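Side-chain contacts in uncharacterized protein VP0806 (Vibrio parahaemolyticus, PDB 2R5S), which is of unknown function, the piece present here being the tetratricopeptide-repeat part of a thioredoxin-domain protein to which protein-disulfide reductase activity is tentatively assigned: residues 15-20 with 47-52; 41-46 with 64-69; 92-97 with 121-126. All coordinates share one frame; numbering follows the deposited sequence.

Contact 1 (15-20 with 47-52); sequences ELLQQG and ADCLLE
Leu17 and Cys49 carry the apolar part of this contact, and almost all of it passes through two atoms. The CD2 methyl of Leu17 lies 3.3 Å from Cys49 SG, a short approach for a methyl and a sulfur. The CA atoms of the same two residues are the nearest backbone pair, 8.1 Å apart. Leu17 has its CB directed at helix 40-52, whereas the CB of Cys49 points across the line between the helices. Rotation about CA-CB brings the sulfur round to the methyl: SG stands opposite the carbonyl carbon and beside the backbone N (chi1 -75°). The buried cysteine also packs on Leu26 of helix 22-30.

Polar groups contribute little across the gap, and no hydrogen bond joins the two segments. Asp48 sends its carboxylate past the methyl of Leu17, where OD2 stays 4.4 Å from CD2, a loose van der Waals approach. Seen from CD2, the sulfur and this oxygen lie roughly at right angles to each other. A MES molecule, probably from the crystallisation liquor, also lies near the side chain of Leu17.

Backbone bonds shape the helix end that presents the leucine. Gly20, with positive phi (68°), closes helix 9-18 in a Schellman motif, and its N donates to Leu17 O at 3.0 Å. The helix thus ends within three residues of the leucine that makes the contact.

The two segments run in roughly the same direction, with helix 22-30 following the first in sequence and touching both. Such side-by-side helices, linked through intervening ones, are characteristic of the helical array of tetratricopeptide repeats.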
ATOM      1  N   GLU A  15     -19.387  -6.479  -9.331  1.00 63.38           N
ATOM      2  CA  GLU A  15     -19.983  -5.164  -9.246  1.00 63.28           C
ATOM      3  C   GLU A  15     -19.029  -4.103  -8.662  1.00 62.48           C
ATOM      4  O   GLU A  15     -18.921  -2.991  -9.194  1.00 63.08           O
ATOM      5  CB  GLU A  15     -21.243  -5.257  -8.398  1.00 63.68           C
ATOM      6  CG  GLU A  15     -22.411  -5.941  -9.097  1.00 66.12           C
ATOM      7  CD  GLU A  15     -23.207  -4.995  -9.986  1.00 70.38           C
ATOM      8  OE1 GLU A  15     -23.402  -5.330 -11.189  1.00 72.07           O
ATOM      9  OE2 GLU A  15     -23.649  -3.929  -9.472  1.00 70.00           O
ATOM     10  N   LEU A  16     -18.347  -4.462  -7.575  1.00 60.43           N
ATOM     11  CA  LEU A  16     -17.424  -3.566  -6.882  1.00 58.57           C
ATOM     12  C   LEU A  16     -16.183  -3.200  -7.706  1.00 59.61           C
ATOM     13  O   LEU A  16     -15.739  -2.067  -7.644  1.00 59.14           O
ATOM     14  CB  LEU A  16     -16.991  -4.196  -5.555  1.00 58.03           C
ATOM     15  CG  LEU A  16     -17.452  -3.822  -4.140  1.00 55.09           C
ATOM     16  CD1 LEU A  16     -18.536  -2.784  -4.045  1.00 46.18           C
ATOM     17  CD2 LEU A  16     -17.695  -5.045  -3.210  1.00 55.56           C
ATOM     18  N   LEU A  17     -15.609  -4.167  -8.427  1.00 59.82           N
ATOM     19  CA  LEU A  17     -14.499  -3.897  -9.355  1.00 61.69           C
ATOM     20  C   LEU A  17     -14.913  -2.968 -10.527  1.00 62.71           C
ATOM     21  O   LEU A  17     -14.227  -2.003 -10.876  1.00 63.41           O
ATOM     22  CB  LEU A  17     -13.940  -5.207  -9.917  1.00 60.81           C
ATOM     23  CG  LEU A  17     -13.240  -6.187  -9.006  1.00 59.91           C
ATOM     24  CD1 LEU A  17     -13.245  -7.566  -9.676  1.00 62.71           C
ATOM     25  CD2 LEU A  17     -11.813  -5.702  -8.707  1.00 54.83           C
ATOM     26  N   GLN A  18     -16.052  -3.258 -11.120  1.00 64.22           N
ATOM     27  CA  GLN A  18     -16.593  -2.399 -12.167  1.00 65.13           C
ATOM     28  C   GLN A  18     -16.492  -0.923 -11.719  1.00 65.55           C
ATOM     29  O   GLN A  18     -16.153  -0.028 -12.510  1.00 65.93           O
ATOM     30  CB  GLN A  18     -18.047  -2.794 -12.441  1.00 65.53           C
ATOM     31  CG  GLN A  18     -18.500  -2.662 -13.900  1.00 68.49           C
ATOM     32  CD  GLN A  18     -18.727  -1.209 -14.360  1.00 70.13           C
ATOM     33  OE1 GLN A  18     -19.744  -0.572 -14.032  1.00 73.64           O
ATOM     34  NE2 GLN A  18     -17.796  -0.697 -15.157  1.00 70.91           N
ATOM     35  N   GLN A  19     -16.766  -0.686 -10.433  1.00 64.74           N
ATOM     36  CA  GLN A  19     -16.977   0.665  -9.913  1.00 63.41           C
ATOM     37  C   GLN A  19     -15.723   1.301  -9.332  1.00 61.77           C
ATOM     38  O   GLN A  19     -15.793   2.406  -8.766  1.00 61.58           O
ATOM     39  CB  GLN A  19     -18.006   0.625  -8.796  1.00 64.35           C
ATOM     40  CG  GLN A  19     -19.099  -0.437  -8.907  1.00 66.72           C
ATOM     41  CD  GLN A  19     -20.194  -0.167  -7.915  1.00 69.85           C
ATOM     42  OE1 GLN A  19     -20.606   0.977  -7.778  1.00 71.26           O
ATOM     43  NE2 GLN A  19     -20.661  -1.200  -7.198  1.00 71.08           N
ATOM     44  N   GLY A  20     -14.605   0.589  -9.435  1.00 58.89           N
ATOM     45  CA  GLY A  20     -13.363   0.975  -8.798  1.00 56.63           C
ATOM     46  C   GLY A  20     -13.328   0.907  -7.270  1.00 54.57           C
ATOM     47  O   GLY A  20     -12.575   1.631  -6.647  1.00 55.11           O
ATOM     48  N   ALA A  47      -5.446  -9.701  -6.963  1.00 54.08           N
ATOM     49  CA  ALA A  47      -4.184  -9.093  -7.404  1.00 52.49           C
ATOM     50  C   ALA A  47      -4.412  -7.708  -7.940  1.00 53.43           C
ATOM     51  O   ALA A  47      -3.686  -6.820  -7.591  1.00 54.69           O
ATOM     52  CB  ALA A  47      -3.549  -9.920  -8.422  1.00 52.40           C
ATOM     53  N   ASP A  48      -5.415  -7.531  -8.805  1.00 52.75           N
ATOM     54  CA  ASP A  48      -5.749  -6.224  -9.357  1.00 54.69           C
ATOM     55  C   ASP A  48      -6.113  -5.298  -8.210  1.00 55.21           C
ATOM     56  O   ASP A  48      -5.799  -4.135  -8.264  1.00 55.67           O
ATOM     57  CB  ASP A  48      -6.935  -6.400 -10.292  1.00 53.87           C
ATOM     58  CG  ASP A  48      -7.292  -5.172 -11.018  1.00 58.82           C
ATOM     59  OD1 ASP A  48      -6.429  -4.316 -11.232  1.00 67.27           O
ATOM     60  OD2 ASP A  48      -8.462  -5.076 -11.453  1.00 63.51           O
ATOM     61  N   CYS A  49      -6.784  -5.815  -7.169  1.00 54.22           N
ATOM     62  CA  CYS A  49      -7.215  -4.955  -6.094  1.00 55.46           C
ATOM     63  C   CYS A  49      -5.999  -4.492  -5.247  1.00 56.44           C
ATOM     64  O   CYS A  49      -5.900  -3.318  -4.786  1.00 57.84           O
ATOM     65  CB  CYS A  49      -8.269  -5.669  -5.229  1.00 54.98           C
ATOM     66  SG  CYS A  49      -9.910  -5.782  -5.981  1.00 58.36           S
ATOM     67  N   LEU A  50      -5.067  -5.395  -5.033  1.00 55.66           N
ATOM     68  CA  LEU A  50      -3.922  -5.067  -4.203  1.00 56.67           C
ATOM     69  C   LEU A  50      -3.124  -3.928  -4.894  1.00 57.80           C
ATOM     70  O   LEU A  50      -2.724  -2.903  -4.298  1.00 58.64           O
ATOM     71  CB  LEU A  50      -3.070  -6.309  -4.007  1.00 54.26           C
ATOM     72  CG  LEU A  50      -3.774  -7.362  -3.192  1.00 55.76           C
ATOM     73  CD1 LEU A  50      -2.937  -8.654  -3.158  1.00 56.34           C
ATOM     74  CD2 LEU A  50      -3.959  -6.828  -1.775  1.00 55.21           C
ATOM     75  N   LEU A  51      -2.941  -4.099  -6.179  1.00 59.32           N
ATOM     76  CA  LEU A  51      -2.181  -3.187  -6.932  1.00 59.94           C
ATOM     77  C   LEU A  51      -2.860  -1.829  -7.029  1.00 61.08           C
ATOM     78  O   LEU A  51      -2.176  -0.802  -7.022  1.00 62.90           O
ATOM     79  CB  LEU A  51      -2.024  -3.777  -8.320  1.00 59.98           C
ATOM     80  CG  LEU A  51      -0.746  -3.549  -9.070  1.00 62.75           C
ATOM     81  CD1 LEU A  51       0.091  -4.749  -8.750  1.00 60.85           C
ATOM     82  CD2 LEU A  51      -1.100  -3.499 -10.564  1.00 63.05           C
ATOM     83  N   GLU A  52      -4.188  -1.788  -7.168  1.00 60.65           N
ATOM     84  CA  GLU A  52      -4.869  -0.505  -7.279  1.00 59.19           C
ATOM     85  C   GLU A  52      -4.844   0.198  -5.929  1.00 59.88           C
ATOM     86  O   GLU A  52      -5.079   1.405  -5.835  1.00 59.16           O
ATOM     87  CB  GLU A  52      -6.329  -0.704  -7.691  1.00 59.32           C
ATOM     88  CG  GLU A  52      -6.531  -1.250  -9.083  1.00 60.07           C
ATOM     89  CD  GLU A  52      -5.854  -0.381 -10.150  1.00 62.79           C
ATOM     90  OE1 GLU A  52      -4.755  -0.756 -10.684  1.00 66.78           O
ATOM     91  OE2 GLU A  52      -6.403   0.679 -10.398  1.00 59.22           O
TER

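Contact 2 (41-46 with 64-69); sequences DVKLAK and ATIPLE
The ammonium group of Lys43 is bonded twice to one residue, Thr65: NZ donates to the hydroxyl OG1 at 3.1 Å and to the carbonyl O of Thr65, also at 3.1 Å. In the second bond the C=O...N angle is 128°, and the nitrogen lies 45° out of the carbonyl plane, off the lone pairs. Beyond CG the lysine is fully extended and meets the threonine side chain at about a right angle, bringing CE within 3.5 Å of Thr65 OG1. The hydroxyl has a further partner in Leu62 O, in the last turn of helix 56-63, which helps to fix its position.

Beneath this polar pair lies an apolar layer. Leu44 CD1 presses on Ile66 CD1 at 3.3 Å, tighter than usual for two methyls, and the same Ile66 CD1 lies 3.8 Å from Lys43 CB. Ile66 therefore packs against two successive residues of the helix.

Within the first tetratricopeptide-repeat range, the contact thus joins helix 40-52 to the loop that follows the next helix, 56-63. Tyr75 of helix 73-88 touches both Leu44 and Ile66, while Lys43 packs on Leu62, so helices 40-52, 56-63 and 73-88 all meet near the start of this loop.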
ATOM      1  N   ASP A  41      -9.300 -17.260 -10.951  1.00 53.10           N
ATOM      2  CA  ASP A  41      -9.873 -15.976 -11.495  1.00 52.59           C
ATOM      3  C   ASP A  41     -10.079 -15.012 -10.320  1.00 53.10           C
ATOM      4  O   ASP A  41      -9.944 -13.824 -10.481  1.00 52.09           O
ATOM      5  CB  ASP A  41     -11.177 -16.166 -12.300  1.00 52.63           C
ATOM      6  CG  ASP A  41     -12.295 -16.907 -11.536  1.00 54.32           C
ATOM      7  OD1 ASP A  41     -12.048 -17.627 -10.567  1.00 55.52           O
ATOM      8  OD2 ASP A  41     -13.465 -16.806 -11.943  1.00 56.52           O
ATOM      9  N   VAL A  42     -10.291 -15.563  -9.098  1.00 52.67           N
ATOM     10  CA  VAL A  42     -10.518 -14.744  -7.916  0.50 51.06           C
ATOM     11  C   VAL A  42      -9.195 -14.154  -7.493  1.00 52.02           C
ATOM     12  O   VAL A  42      -9.132 -12.947  -7.178  1.00 52.59           O
ATOM     13  CB  VAL A  42     -11.282 -15.468  -6.774  0.50 50.48           C
ATOM     14  CG1 VAL A  42     -11.421 -14.570  -5.573  0.50 45.98           C
ATOM     15  CG2 VAL A  42     -12.675 -15.783  -7.234  0.50 48.46           C
ATOM     16  N   LYS A  43      -8.132 -14.957  -7.553  1.00 51.23           N
ATOM     17  CA  LYS A  43      -6.769 -14.458  -7.448  1.00 51.29           C
ATOM     18  C   LYS A  43      -6.407 -13.332  -8.348  1.00 52.00           C
ATOM     19  O   LYS A  43      -5.841 -12.387  -7.893  1.00 54.27           O
ATOM     20  CB  LYS A  43      -5.730 -15.583  -7.698  1.00 51.49           C
ATOM     21  CG  LYS A  43      -5.695 -16.569  -6.518  1.00 47.69           C
ATOM     22  CD  LYS A  43      -4.581 -17.636  -6.829  1.00 49.89           C
ATOM     23  CE  LYS A  43      -4.252 -18.470  -5.585  1.00 52.74           C
ATOM     24  NZ  LYS A  43      -3.239 -19.528  -6.046  1.00 59.57           N
ATOM     25  N   LEU A  44      -6.716 -13.410  -9.612  1.00 53.11           N
ATOM     26  CA  LEU A  44      -6.432 -12.263 -10.473  1.00 55.71           C
ATOM     27  C   LEU A  44      -7.154 -11.023  -9.941  1.00 55.91           C
ATOM     28  O   LEU A  44      -6.535 -10.042  -9.654  1.00 58.51           O
ATOM     29  CB  LEU A  44      -6.843 -12.559 -11.928  1.00 54.97           C
ATOM     30  CG  LEU A  44      -5.948 -13.354 -12.894  1.00 60.07           C
ATOM     31  CD1 LEU A  44      -4.554 -13.642 -12.335  1.00 56.37           C
ATOM     32  CD2 LEU A  44      -6.617 -14.584 -13.464  1.00 61.10           C
ATOM     33  N   ALA A  45      -8.470 -11.062  -9.840  1.00 57.17           N
ATOM     34  CA  ALA A  45      -9.298 -10.035  -9.121  1.00 55.92           C
ATOM     35  C   ALA A  45      -8.588  -9.430  -7.895  1.00 54.94           C
ATOM     36  O   ALA A  45      -8.472  -8.222  -7.763  1.00 55.63           O
ATOM     37  CB  ALA A  45     -10.657 -10.691  -8.646  1.00 52.60           C
ATOM     38  N   LYS A  46      -8.153 -10.295  -6.986  1.00 55.01           N
ATOM     39  CA  LYS A  46      -7.559  -9.876  -5.713  1.00 54.15           C
ATOM     40  C   LYS A  46      -6.220  -9.159  -6.010  1.00 54.41           C
ATOM     41  O   LYS A  46      -5.954  -8.067  -5.466  1.00 54.23           O
ATOM     42  CB  LYS A  46      -7.402 -11.090  -4.768  1.00 53.93           C
ATOM     43  CG  LYS A  46      -6.598 -10.794  -3.505  1.00 55.02           C
ATOM     44  CD  LYS A  46      -6.710 -11.925  -2.428  1.00 54.07           C
ATOM     45  CE  LYS A  46      -6.139 -11.549  -1.076  1.00 56.64           C
ATOM     46  NZ  LYS A  46      -5.687 -12.769  -0.181  1.00 59.52           N
ATOM     47  N   ALA A  64       2.562 -14.558  -7.938  1.00 55.13           N
ATOM     48  CA  ALA A  64       3.547 -15.649  -8.081  1.00 55.87           C
ATOM     49  C   ALA A  64       2.943 -17.029  -7.883  1.00 57.26           C
ATOM     50  O   ALA A  64       3.607 -18.058  -8.118  1.00 56.27           O
ATOM     51  CB  ALA A  64       4.668 -15.458  -7.074  1.00 57.29           C
ATOM     52  N   THR A  65       1.695 -17.070  -7.412  1.00 57.82           N
ATOM     53  CA  THR A  65       0.961 -18.334  -7.254  1.00 58.03           C
ATOM     54  C   THR A  65      -0.120 -18.522  -8.369  1.00 57.99           C
ATOM     55  O   THR A  65      -0.996 -19.379  -8.248  1.00 58.08           O
ATOM     56  CB  THR A  65       0.197 -18.372  -5.875  1.00 59.22           C
ATOM     57  OG1 THR A  65      -0.928 -17.453  -5.942  1.00 60.53           O
ATOM     58  CG2 THR A  65       1.107 -18.026  -4.690  1.00 54.57           C
ATOM     59  N   ILE A  66      -0.119 -17.698  -9.414  1.00 57.66           N
ATOM     60  CA  ILE A  66      -1.173 -17.855 -10.417  1.00 56.54           C
ATOM     61  C   ILE A  66      -0.628 -19.007 -11.238  1.00 56.50           C
ATOM     62  O   ILE A  66       0.510 -18.852 -11.721  1.00 57.15           O
ATOM     63  CB  ILE A  66      -1.246 -16.701 -11.360  1.00 55.97           C
ATOM     64  CG1 ILE A  66      -1.404 -15.410 -10.582  1.00 58.90           C
ATOM     65  CG2 ILE A  66      -2.441 -16.919 -12.380  1.00 55.43           C
ATOM     66  CD1 ILE A  66      -2.768 -15.213  -9.985  1.00 56.01           C
ATOM     67  N   PRO A  67      -1.418 -20.118 -11.434  1.00 55.35           N
ATOM     68  CA  PRO A  67      -0.956 -21.286 -12.219  1.00 54.18           C
ATOM     69  C   PRO A  67      -1.009 -20.951 -13.697  1.00 54.39           C
ATOM     70  O   PRO A  67      -1.656 -19.980 -14.103  1.00 53.66           O
ATOM     71  CB  PRO A  67      -2.004 -22.370 -11.929  1.00 54.33           C
ATOM     72  CG  PRO A  67      -2.883 -21.869 -10.865  1.00 53.85           C
ATOM     73  CD  PRO A  67      -2.796 -20.329 -10.947  1.00 54.74           C
ATOM     74  N   LEU A  68      -0.389 -21.785 -14.507  1.00 53.42           N
ATOM     75  CA  LEU A  68      -0.209 -21.483 -15.922  1.00 54.11           C
ATOM     76  C   LEU A  68      -1.503 -21.259 -16.741  1.00 53.97           C
ATOM     77  O   LEU A  68      -1.626 -20.275 -17.523  1.00 53.92           O
ATOM     78  CB  LEU A  68       0.610 -22.604 -16.521  1.00 54.00           C
ATOM     79  CG  LEU A  68       1.225 -22.241 -17.840  1.00 53.93           C
ATOM     80  CD1 LEU A  68       2.322 -21.239 -17.622  1.00 57.27           C
ATOM     81  CD2 LEU A  68       1.783 -23.515 -18.496  1.00 58.16           C
ATOM     82  N   GLU A  69      -2.453 -22.180 -16.557  1.00 53.71           N
ATOM     83  CA  GLU A  69      -3.762 -22.115 -17.202  1.00 53.97           C
ATOM     84  C   GLU A  69      -4.524 -20.808 -16.961  1.00 53.77           C
ATOM     85  O   GLU A  69      -5.526 -20.551 -17.628  1.00 52.56           O
ATOM     86  CB  GLU A  69      -4.629 -23.302 -16.783  1.00 53.45           C
ATOM     87  CG  GLU A  69      -4.970 -23.407 -15.307  1.00 54.55           C
ATOM     88  CD  GLU A  69      -4.012 -24.353 -14.548  1.00 53.33           C
ATOM     89  OE1 GLU A  69      -2.870 -24.527 -14.988  1.00 55.26           O
ATOM     90  OE2 GLU A  69      -4.400 -24.943 -13.525  1.00 56.62           O
TER

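Contact 3 (92-97 with 121-126); sequences PELKRL and VGRDEE. With EDO (1,2-ethanediol), chain E.
Arg123 reaches from the start of helix 124-135 toward Leu94, and its side chain runs over Val121 on the way. From CB through CG to CD the chain stays close to Val121 CG2, CB at 4.1 Å and CD at 3.9 Å. It then turns about its CG-CD bond (chi3 78°), which swings the guanidinium back to Glu126, one helical turn further on. NE donates to Glu126 OE1 at 2.8 Å and NH1 to Glu126 OE2 at 2.8 Å, both nearly straight at 169° and 172°. This is a side-on, two-nitrogen salt bridge: the carboxylate sits at the guanidinium edge, in its plane, and each oxygen is used on its syn side, though the nitrogens stand somewhat out of the carboxylate plane. The paired bonds should hold the flat group against rotation.

At the tip, NH1 also pairs with Glu98 of helix 92-103, whose carboxylate takes Lys95 as well and probably eases the nearness of the two cations. NH2 donates to the backbone O of Ala89, just before that helix, and comes within 3.9 Å of Leu94 CD1, which approaches the guanidinium obliquely. The same Leu94 methyl touches Val121 CG2 at 4.0 Å, so it meets an aliphatic and a charged neighbour at once. On another branch, Val121 CG1 lies 3.7 Å from C2 of a 1,2-ethanediol molecule, probably from the crystallisation liquor.

Gly122, with positive phi, ends helix 108-120 in a Schellman motif, and Arg123 follows as N-cap of helix 124-135. Within the second tetratricopeptide-repeat range, the contact thus joins the turn between those two helices to the first turn of helix 92-103. Tyr118 of helix 108-120 packs on Leu94, Arg123 and Glu126, completing a meeting of three successive helices of the array.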
ATOM      1  N   PRO A  92      16.338   8.390  -9.151  1.00 55.14           N
ATOM      2  CA  PRO A  92      17.475   9.168  -8.655  1.00 54.06           C
ATOM      3  C   PRO A  92      16.983  10.127  -7.592  1.00 53.39           C
ATOM      4  O   PRO A  92      17.626  10.284  -6.550  1.00 52.66           O
ATOM      5  CB  PRO A  92      18.023   9.898  -9.904  1.00 54.50           C
ATOM      6  CG  PRO A  92      17.039   9.676 -11.003  1.00 54.09           C
ATOM      7  CD  PRO A  92      16.203   8.470 -10.620  1.00 55.01           C
ATOM      8  N   GLU A  93      15.799  10.695  -7.812  1.00 52.61           N
ATOM      9  CA  GLU A  93      15.232  11.613  -6.851  1.00 52.69           C
ATOM     10  C   GLU A  93      15.177  10.988  -5.478  1.00 51.98           C
ATOM     11  O   GLU A  93      15.642  11.577  -4.525  1.00 51.46           O
ATOM     12  CB  GLU A  93      13.828  12.063  -7.248  1.00 53.42           C
ATOM     13  CG  GLU A  93      13.425  13.312  -6.495  1.00 56.23           C
ATOM     14  CD  GLU A  93      14.370  14.492  -6.834  1.00 61.64           C
ATOM     15  OE1 GLU A  93      14.721  14.675  -8.042  1.00 61.52           O
ATOM     16  OE2 GLU A  93      14.760  15.235  -5.896  1.00 61.58           O
ATOM     17  N   LEU A  94      14.633   9.780  -5.379  1.00 51.80           N
ATOM     18  CA  LEU A  94      14.455   9.162  -4.054  1.00 53.48           C
ATOM     19  C   LEU A  94      15.776   9.001  -3.399  1.00 52.68           C
ATOM     20  O   LEU A  94      15.927   9.348  -2.216  1.00 54.29           O
ATOM     21  CB  LEU A  94      13.722   7.817  -4.143  1.00 53.86           C
ATOM     22  CG  LEU A  94      12.248   8.030  -4.518  1.00 54.65           C
ATOM     23  CD1 LEU A  94      11.661   6.707  -4.981  1.00 56.94           C
ATOM     24  CD2 LEU A  94      11.444   8.637  -3.361  1.00 54.36           C
ATOM     25  N   LYS A  95      16.719   8.482  -4.179  1.00 52.21           N
ATOM     26  CA  LYS A  95      18.121   8.338  -3.802  1.00 52.37           C
ATOM     27  C   LYS A  95      18.730   9.599  -3.164  1.00 51.92           C
ATOM     28  O   LYS A  95      19.262   9.531  -2.040  1.00 50.66           O
ATOM     29  CB  LYS A  95      18.959   7.904  -5.022  1.00 52.17           C
ATOM     30  CG  LYS A  95      19.736   6.615  -4.771  1.00 56.61           C
ATOM     31  CD  LYS A  95      18.758   5.512  -4.274  1.00 61.99           C
ATOM     32  CE  LYS A  95      19.328   4.572  -3.133  1.00 64.12           C
ATOM     33  NZ  LYS A  95      19.300   5.103  -1.697  1.00 63.62           N
ATOM     34  N   ARG A  96      18.643  10.737  -3.868  1.00 51.65           N
ATOM     35  CA  ARG A  96      19.188  11.987  -3.344  1.00 52.57           C
ATOM     36  C   ARG A  96      18.565  12.459  -2.013  1.00 52.91           C
ATOM     37  O   ARG A  96      19.288  12.791  -1.076  1.00 53.97           O
ATOM     38  CB  ARG A  96      19.174  13.095  -4.391  1.00 52.32           C
ATOM     39  CG  ARG A  96      17.841  13.556  -4.900  1.00 53.29           C
ATOM     40  CD  ARG A  96      17.980  14.915  -5.669  1.00 53.55           C
ATOM     41  NE  ARG A  96      18.227  16.045  -4.791  1.00 56.46           N
ATOM     42  CZ  ARG A  96      17.288  16.693  -4.087  1.00 60.90           C
ATOM     43  NH1 ARG A  96      17.627  17.694  -3.290  1.00 62.05           N
ATOM     44  NH2 ARG A  96      16.003  16.362  -4.157  1.00 63.69           N
ATOM     45  N   LEU A  97      17.240  12.466  -1.921  1.00 52.88           N
ATOM     46  CA  LEU A  97      16.556  12.843  -0.690  1.00 52.52           C
ATOM     47  C   LEU A  97      16.981  11.903   0.486  1.00 53.46           C
ATOM     48  O   LEU A  97      17.227  12.369   1.621  1.00 52.21           O
ATOM     49  CB  LEU A  97      15.070  12.870  -0.939  1.00 52.44           C
ATOM     50  CG  LEU A  97      14.263  14.129  -1.387  1.00 52.47           C
ATOM     51  CD1 LEU A  97      15.034  15.312  -1.886  1.00 51.56           C
ATOM     52  CD2 LEU A  97      13.217  13.755  -2.402  1.00 51.00           C
ATOM     53  N   VAL A 121       5.178   6.603  -4.618  1.00 52.81           N
ATOM     54  CA  VAL A 121       5.572   5.397  -5.377  1.00 50.43           C
ATOM     55  C   VAL A 121       5.225   4.072  -4.624  1.00 49.83           C
ATOM     56  O   VAL A 121       5.725   2.989  -4.985  1.00 48.80           O
ATOM     57  CB  VAL A 121       7.064   5.404  -5.743  1.00 49.89           C
ATOM     58  CG1 VAL A 121       7.418   6.540  -6.704  1.00 49.42           C
ATOM     59  CG2 VAL A 121       7.926   5.422  -4.491  1.00 49.92           C
ATOM     60  N   GLY A 122       4.380   4.151  -3.586  1.00 47.96           N
ATOM     61  CA  GLY A 122       3.923   2.942  -2.915  1.00 48.28           C
ATOM     62  C   GLY A 122       4.969   2.416  -1.962  1.00 50.18           C
ATOM     63  O   GLY A 122       4.873   1.281  -1.523  1.00 51.68           O
ATOM     64  N   ARG A 123       5.967   3.233  -1.620  1.00 50.28           N
ATOM     65  CA  ARG A 123       6.926   2.866  -0.569  1.00 52.48           C
ATOM     66  C   ARG A 123       6.397   3.324   0.813  1.00 53.56           C
ATOM     67  O   ARG A 123       7.079   4.043   1.550  1.00 54.10           O
ATOM     68  CB  ARG A 123       8.347   3.398  -0.895  1.00 50.88           C
ATOM     69  CG  ARG A 123       9.046   2.547  -1.910  1.00 51.90           C
ATOM     70  CD  ARG A 123      10.324   3.196  -2.371  1.00 56.35           C
ATOM     71  NE  ARG A 123      11.398   3.034  -1.377  1.00 59.43           N
ATOM     72  CZ  ARG A 123      12.662   3.353  -1.610  1.00 58.08           C
ATOM     73  NH1 ARG A 123      13.552   3.180  -0.655  1.00 59.97           N
ATOM     74  NH2 ARG A 123      13.023   3.845  -2.792  1.00 54.58           N
ATOM     75  N   ASP A 124       5.171   2.882   1.148  1.00 54.33           N
ATOM     76  CA  ASP A 124       4.437   3.432   2.280  1.00 55.32           C
ATOM     77  C   ASP A 124       4.878   2.888   3.576  1.00 54.63           C
ATOM     78  O   ASP A 124       4.768   3.580   4.545  1.00 55.83           O
ATOM     79  CB  ASP A 124       2.935   3.232   2.147  1.00 55.91           C
ATOM     80  CG  ASP A 124       2.394   3.865   0.895  1.00 57.82           C
ATOM     81  OD1 ASP A 124       2.644   5.075   0.692  1.00 60.69           O
ATOM     82  OD2 ASP A 124       1.751   3.142   0.101  1.00 61.55           O
ATOM     83  N   GLU A 125       5.357   1.663   3.609  1.00 54.98           N
ATOM     84  CA  GLU A 125       5.920   1.105   4.844  1.00 56.19           C
ATOM     85  C   GLU A 125       7.062   1.977   5.314  1.00 55.21           C
ATOM     86  O   GLU A 125       7.027   2.474   6.435  1.00 57.29           O
ATOM     87  CB  GLU A 125       6.336  -0.382   4.711  1.00 56.20           C
ATOM     88  CG  GLU A 125       6.572  -1.092   6.063  1.00 58.57           C
ATOM     89  CD  GLU A 125       7.112  -2.521   5.912  1.00 60.78           C
ATOM     90  OE1 GLU A 125       8.214  -2.729   5.335  1.00 68.39           O
ATOM     91  OE2 GLU A 125       6.441  -3.465   6.393  1.00 67.59           O
ATOM     92  N   GLU A 126       8.056   2.195   4.455  1.00 55.15           N
ATOM     93  CA  GLU A 126       9.157   3.151   4.708  1.00 54.34           C
ATOM     94  C   GLU A 126       8.740   4.605   4.999  1.00 54.16           C
ATOM     95  O   GLU A 126       9.329   5.198   5.883  1.00 54.53           O
ATOM     96  CB  GLU A 126      10.140   3.181   3.521  1.00 54.03           C
ATOM     97  CG  GLU A 126      10.994   1.909   3.305  1.00 54.87           C
ATOM     98  CD  GLU A 126      11.519   1.834   1.876  1.00 55.02           C
ATOM     99  OE1 GLU A 126      10.691   1.715   0.934  1.00 55.29           O
ATOM    100  OE2 GLU A 126      12.751   1.948   1.688  1.00 55.90           O
TER
HETATM  101  C1  EDO E   3       4.650   3.894  -8.853  1.00 66.62           C
HETATM  102  O1  EDO E   3       5.732   3.285  -8.093  1.00 68.88           O
HETATM  103  C2  EDO E   3       5.081   5.276  -9.334  1.00 68.56           C
HETATM  104  O2  EDO E   3       4.018   6.230  -9.313  1.00 69.81           O

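Contacts 1 and 2 are neighbours, with centres 14 Å apart, and both draw on helix 40-52: contact 2 uses its first half and contact 1 its last turns. They meet directly where Leu17 CD1 lies 4.2 Å from Ala45 CB. Their segments alternate along the chain, so this helix is tied back to helix 9-18 and forward to the loop after helix 56-63. Contact 3 follows later in sequence, in the second tetratricopeptide range, with its centre 25 Å from that of contact 1 and 29 Å from that of contact 2, and it touches neither. The three therefore sample local helix packing in both halves of an all-helical repeat domain.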